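PDB 4OXW: designed CISK-PX domain from Synthetic construct, which probably binds phosphoinositides, as the PX domain of the kinase CISK does, being a computational redesign of that fold. Local coordinates for residues I80-K83 with R84-G87. Residues are numbered along the deposited sequence; the frame is centred on the assembly and turned at random.
Sequences ILEK and RKQG
E82 and K85, one helical turn apart, run side by side in the same direction and close a salt bridge in which K85 NZ lies 3.0 Å from E82 OE1. The carboxylate receives the ammonium on the syn lone pair of OE1. The bend about the CB-CG bond of E82 (chi2 -65°) swings OE1 toward the end of K85, which starts with CG opposite the backbone N and turns only near its end (chi3 62°). The ammonium has a second hold, a hydrogen bond to P13 O on strand 9-18, so the i to i+3 pair lies at the junction of helix and sheet. Replacing E82 with an alanine would probably leave K85 with one acceptor fewer and its ammonium less firmly placed. Q86 N donates to E82 O (3.1 Å), and with CG beside its own backbone N (chi1 -61°) the side chain lies against that oxygen, CG 3.0 Å from E82 O. R84 runs outward, leaning slightly toward the start of the helix; its NH2 hydrogen-bonds P68 O, its guanidinium makes a cation-pi contact with Y45, and a bound sulfate lies about 4 Å from the side chain. Beneath runs the i to i+4 ladder, with R84 N to I80 O and K85 N to L81 O both 2.9 Å and nearly straight, and G87 N closing on K83 O. L81, one turn before K85 on the same flank, is buried against V26, Y28 and F15, whereas K83 and Q86 are exposed. This is a regular amphipathic alpha-helix, the 78-96 helix packed on the three-stranded antiparallel sheet of the PX fold.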
loop_
_atom_site.group_PDB
_atom_site.type_symbol
_atom_site.label_atom_id
_atom_site.label_comp_id
_atom_site.label_asym_id
_atom_site.label_seq_id
_atom_site.Cartn_x
_atom_site.Cartn_y
_atom_site.Cartn_z
ATOM N N ILE A 80 10.266 -10.843 6.768
ATOM C CA ILE A 80 10.220 -9.348 6.680
ATOM C C ILE A 80 9.048 -8.894 5.785
ATOM O O ILE A 80 8.309 -7.960 6.119
ATOM C CB ILE A 80 11.551 -8.812 6.120
ATOM C CG1 ILE A 80 12.629 -8.896 7.209
ATOM C CG2 ILE A 80 11.409 -7.398 5.587
ATOM C CD1 ILE A 80 13.993 -8.471 6.704
ATOM N N LEU A 81 8.884 -9.557 4.655
ATOM C CA LEU A 81 7.770 -9.241 3.731
ATOM C C LEU A 81 6.395 -9.502 4.352
ATOM O O LEU A 81 5.468 -8.713 4.154
ATOM C CB LEU A 81 7.922 -9.964 2.395
ATOM C CG LEU A 81 9.151 -9.698 1.527
ATOM C CD1 LEU A 81 9.252 -10.526 0.268
ATOM C CD2 LEU A 81 9.271 -8.198 1.233
ATOM N N GLU A 82 6.216 -10.578 5.135
ATOM C CA GLU A 82 4.941 -10.758 5.774
ATOM C C GLU A 82 4.580 -9.636 6.750
ATOM O O GLU A 82 3.431 -9.212 6.815
ATOM C CB GLU A 82 4.869 -12.075 6.552
ATOM C CG GLU A 82 4.947 -13.327 5.714
ATOM C CD GLU A 82 3.790 -13.540 4.754
ATOM O OE1 GLU A 82 2.728 -12.896 4.885
ATOM O OE2 GLU A 82 4.006 -14.320 3.804
ATOM N N LYS A 83 5.570 -9.164 7.523
ATOM C CA LYS A 83 5.365 -8.069 8.474
ATOM C C LYS A 83 5.127 -6.753 7.756
ATOM O O LYS A 83 4.253 -5.991 8.185
ATOM C CB LYS A 83 6.566 -7.909 9.400
ATOM C CG LYS A 83 6.379 -6.755 10.386
ATOM C CD LYS A 83 7.641 -6.467 11.213
ATOM C CE LYS A 83 7.428 -5.315 12.188
ATOM N NZ LYS A 83 8.597 -5.170 13.112
ATOM N N ARG A 84 5.867 -6.492 6.679
ATOM C CA ARG A 84 5.616 -5.282 5.869
ATOM C C ARG A 84 4.191 -5.324 5.253
ATOM O O ARG A 84 3.495 -4.334 5.278
ATOM C CB ARG A 84 6.652 -5.139 4.773
ATOM C CG ARG A 84 6.416 -3.973 3.850
ATOM C CD ARG A 84 7.575 -3.721 2.917
ATOM N NE ARG A 84 8.582 -2.819 3.481
ATOM C CZ ARG A 84 9.639 -2.373 2.807
ATOM N NH1 ARG A 84 9.857 -2.756 1.578
ATOM N NH2 ARG A 84 10.465 -1.472 3.346
ATOM N N LYS A 85 3.797 -6.466 4.716
ATOM C CA LYS A 85 2.441 -6.635 4.167
ATOM C C LYS A 85 1.409 -6.220 5.211
ATOM O O LYS A 85 0.455 -5.434 4.930
ATOM C CB LYS A 85 2.212 -8.079 3.733
ATOM C CG LYS A 85 0.807 -8.244 3.159
ATOM C CD LYS A 85 0.580 -9.652 2.611
ATOM C CE LYS A 85 0.730 -10.628 3.767
ATOM N NZ LYS A 85 0.293 -11.996 3.369
ATOM N N GLN A 86 1.537 -6.758 6.423
ATOM C CA GLN A 86 0.607 -6.465 7.494
ATOM C C GLN A 86 0.557 -4.990 7.856
ATOM O O GLN A 86 -0.504 -4.410 8.061
ATOM C CB GLN A 86 1.000 -7.252 8.723
ATOM C CG GLN A 86 0.979 -8.740 8.532
ATOM C CD GLN A 86 1.538 -9.474 9.750
ATOM O OE1 GLN A 86 1.571 -8.922 10.867
ATOM N NE2 GLN A 86 1.989 -10.718 9.543
ATOM N N GLY A 87 1.737 -4.385 7.893
ATOM C CA GLY A 87 1.818 -2.949 8.209
ATOM C C GLY A 87 1.254 -2.074 7.138
ATOM O O GLY A 87 0.597 -1.049 7.426
#